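Local coordinates for hydrogenase (NiFe) small subunit HydA (Allochromatium vinosum, PDB 3MYR), which probably carries electrons from hydrogen oxidised at the NiFe large subunit through two [4Fe-4S] clusters and one [3Fe-4S] cluster, at residues T155-H160 and L177-Q182. Sequence-based numbering, arbitrary orientation.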
ATOM      1  N   THR A 155      -9.376 -16.690   3.427  1.00 18.39           N
ATOM      2  CA  THR A 155     -10.349 -16.935   4.481  1.00 19.70           C
ATOM      3  C   THR A 155     -10.952 -18.356   4.333  1.00 18.66           C
ATOM      4  O   THR A 155     -11.402 -18.912   5.295  1.00 20.68           O
ATOM      5  CB  THR A 155     -11.491 -15.869   4.452  1.00 19.87           C
ATOM      6  OG1 THR A 155     -12.035 -15.808   3.121  1.00 16.87           O
ATOM      7  CG2 THR A 155     -10.939 -14.481   4.747  1.00 20.40           C
ATOM      8  N   GLY A 156     -11.034 -18.874   3.119  1.00 18.58           N
ATOM      9  CA  GLY A 156     -11.419 -20.267   2.863  1.00 17.68           C
ATOM     10  C   GLY A 156     -10.579 -21.314   3.622  1.00 19.69           C
ATOM     11  O   GLY A 156     -11.116 -22.261   4.207  1.00 19.64           O
ATOM     12  N   VAL A 157      -9.272 -21.124   3.612  1.00 19.48           N
ATOM     13  CA  VAL A 157      -8.364 -21.988   4.322  1.00 19.48           C
ATOM     14  C   VAL A 157      -8.585 -21.812   5.804  1.00 21.27           C
ATOM     15  O   VAL A 157      -8.645 -22.794   6.554  1.00 22.61           O
ATOM     16  CB  VAL A 157      -6.913 -21.609   3.998  1.00 19.06           C
ATOM     17  CG1 VAL A 157      -5.909 -22.383   4.934  1.00 21.74           C
ATOM     18  CG2 VAL A 157      -6.582 -22.044   2.553  1.00 18.37           C
ATOM     19  N   ILE A 158      -8.701 -20.574   6.250  1.00 20.50           N
ATOM     20  CA  ILE A 158      -8.935 -20.346   7.651  1.00 22.56           C
ATOM     21  C   ILE A 158     -10.264 -20.952   8.091  1.00 24.45           C
ATOM     22  O   ILE A 158     -10.312 -21.595   9.131  1.00 24.11           O
ATOM     23  CB  ILE A 158      -8.883 -18.835   7.990  1.00 23.70           C
ATOM     24  CG1 ILE A 158      -7.458 -18.323   7.780  1.00 20.31           C
ATOM     25  CG2 ILE A 158      -9.363 -18.585   9.442  1.00 21.68           C
ATOM     26  CD1 ILE A 158      -7.363 -16.763   7.775  1.00 23.06           C
ATOM     27  N   ALA A 159     -11.322 -20.762   7.295  1.00 19.99           N
ATOM     28  CA  ALA A 159     -12.642 -21.284   7.690  1.00 23.14           C
ATOM     29  C   ALA A 159     -12.610 -22.831   7.702  1.00 23.36           C
ATOM     30  O   ALA A 159     -13.259 -23.445   8.510  1.00 23.03           O
ATOM     31  CB  ALA A 159     -13.725 -20.826   6.700  1.00 18.95           C
ATOM     32  N   HIS A 160     -11.893 -23.442   6.747  1.00 22.68           N
ATOM     33  CA  HIS A 160     -11.759 -24.894   6.732  1.00 24.11           C
ATOM     34  C   HIS A 160     -11.206 -25.389   8.099  1.00 24.78           C
ATOM     35  O   HIS A 160     -11.730 -26.335   8.713  1.00 24.26           O
ATOM     36  CB  HIS A 160     -10.808 -25.276   5.614  1.00 24.34           C
ATOM     37  CG  HIS A 160     -10.766 -26.744   5.320  1.00 29.30           C
ATOM     38  ND1 HIS A 160     -10.386 -27.688   6.260  1.00 30.66           N
ATOM     39  CD2 HIS A 160     -10.923 -27.415   4.154  1.00 29.79           C
ATOM     40  CE1 HIS A 160     -10.489 -28.892   5.724  1.00 27.90           C
ATOM     41  NE2 HIS A 160     -10.777 -28.753   4.440  1.00 37.50           N
ATOM     42  N   LEU A 177      -5.492 -28.477  -1.711  1.00 19.73           N
ATOM     43  CA  LEU A 177      -6.041 -28.963  -2.990  1.00 19.78           C
ATOM     44  C   LEU A 177      -7.276 -28.236  -3.432  1.00 18.93           C
ATOM     45  O   LEU A 177      -7.560 -28.166  -4.649  1.00 18.85           O
ATOM     46  CB  LEU A 177      -6.316 -30.485  -2.934  1.00 20.36           C
ATOM     47  CG  LEU A 177      -4.994 -31.294  -2.785  1.00 23.12           C
ATOM     48  CD1 LEU A 177      -5.298 -32.779  -2.486  1.00 24.87           C
ATOM     49  CD2 LEU A 177      -4.022 -31.179  -4.013  1.00 21.74           C
ATOM     50  N   ALA A 178      -8.057 -27.724  -2.496  1.00 16.65           N
ATOM     51  CA  ALA A 178      -9.347 -27.122  -2.916  1.00 18.46           C
ATOM     52  C   ALA A 178      -9.075 -25.892  -3.777  1.00 20.36           C
ATOM     53  O   ALA A 178      -9.954 -25.447  -4.549  1.00 19.82           O
ATOM     54  CB  ALA A 178     -10.236 -26.701  -1.677  1.00 17.34           C
ATOM     55  N   PHE A 179      -7.896 -25.267  -3.571  1.00 18.53           N
ATOM     56  CA  PHE A 179      -7.656 -24.003  -4.225  1.00 18.71           C
ATOM     57  C   PHE A 179      -6.535 -24.113  -5.241  1.00 18.82           C
ATOM     58  O   PHE A 179      -6.485 -23.320  -6.200  1.00 17.59           O
ATOM     59  CB  PHE A 179      -7.395 -22.918  -3.155  1.00 16.75           C
ATOM     60  CG  PHE A 179      -8.526 -22.818  -2.158  1.00 17.98           C
ATOM     61  CD1 PHE A 179      -9.837 -22.661  -2.615  1.00 18.69           C
ATOM     62  CD2 PHE A 179      -8.309 -23.034  -0.804  1.00 20.01           C
ATOM     63  CE1 PHE A 179     -10.931 -22.600  -1.704  1.00 21.06           C
ATOM     64  CE2 PHE A 179      -9.407 -23.000   0.122  1.00 18.60           C
ATOM     65  CZ  PHE A 179     -10.688 -22.800  -0.343  1.00 19.53           C
ATOM     66  N   TYR A 180      -5.626 -25.077  -5.009  1.00 17.10           N
ATOM     67  CA  TYR A 180      -4.430 -25.158  -5.825  1.00 16.28           C
ATOM     68  C   TYR A 180      -4.340 -26.521  -6.533  1.00 18.73           C
ATOM     69  O   TYR A 180      -3.327 -26.824  -7.124  1.00 19.42           O
ATOM     70  CB  TYR A 180      -3.176 -24.922  -5.000  1.00 15.30           C
ATOM     71  CG  TYR A 180      -3.192 -23.589  -4.359  1.00 15.84           C
ATOM     72  CD1 TYR A 180      -3.721 -23.433  -3.050  1.00 16.55           C
ATOM     73  CD2 TYR A 180      -2.671 -22.471  -5.008  1.00 15.53           C
ATOM     74  CE1 TYR A 180      -3.700 -22.188  -2.421  1.00 15.08           C
ATOM     75  CE2 TYR A 180      -2.687 -21.186  -4.393  1.00 15.06           C
ATOM     76  CZ  TYR A 180      -3.228 -21.058  -3.129  1.00 11.76           C
ATOM     77  OH  TYR A 180      -3.299 -19.825  -2.504  1.00 12.67           O
ATOM     78  N   GLY A 181      -5.420 -27.293  -6.549  1.00 16.49           N
ATOM     79  CA  GLY A 181      -5.336 -28.651  -7.032  1.00 15.87           C
ATOM     80  C   GLY A 181      -5.332 -28.698  -8.567  1.00 19.13           C
ATOM     81  O   GLY A 181      -5.008 -29.718  -9.124  1.00 18.02           O
ATOM     82  N   GLN A 182      -5.768 -27.646  -9.248  1.00 17.98           N
ATOM     83  CA  GLN A 182      -5.873 -27.686 -10.756  1.00 18.81           C
ATOM     84  C   GLN A 182      -5.155 -26.493 -11.325  1.00 18.05           C
ATOM     85  O   GLN A 182      -5.119 -25.423 -10.698  1.00 16.90           O
ATOM     86  CB  GLN A 182      -7.340 -27.636 -11.234  1.00 21.12           C
ATOM     87  CG  GLN A 182      -8.227 -28.784 -10.692  1.00 19.46           C
ATOM     88  CD  GLN A 182      -7.911 -30.236 -11.213  1.00 28.41           C
ATOM     89  OE1 GLN A 182      -8.571 -31.205 -10.769  1.00 34.41           O
ATOM     90  NE2 GLN A 182      -6.982 -30.386 -12.170  1.00 19.01           N
TER
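F179 reaches from the short helix 177-180 to the backbone of G156 and the CG2 methyl of V157 on helix 151-164, a small apolar helix-to-helix contact at the junction between the two parts of the small subunit. Helix 151-164 follows strand 141-144 in the alpha/beta part that carries one [4Fe-4S] cluster; helix 177-180 leads into the C-terminal part with the other two clusters. The backbones stay well apart, with 8.8 Å between V157 CA and F179 CA, and the aromatic ring bridges the gap together with V157 CG2 and the backbone of G156. With CG beside its own backbone N and anti to the carbonyl carbon (chi1 -56°), the ring of F179 extends to the other helix and meets it obliquely. F179 CE2 lies 3.8 Å from V157 CG2. The same F179 CE2 is 4.1 Å from G156 C. Next to it, F179 CZ stands 4.2 Å from G156 CA. Glycine suits this place because a CB on G156 would come into collision with F179 CZ. V157 turns CG2 to the ring, and the beta-branched side chain also packs on V144 of strand 141-144, joining helix, sheet and aromatic ring. On its own helix, A178 CB sits 4.0 Å above the F179 ring plane, a small methyl resting over the centre of one face. V153 and M231 add further apolar contacts to F179. Cut back to alanine, F179 would probably leave a gap beside G156 and V157, since the remaining methyl could not span the distance between the helices. Held by dispersion and shape across the two segments, the contact depends on an aromatic ring fitted obliquely beside a valine methyl and a glycine that carries no side chain.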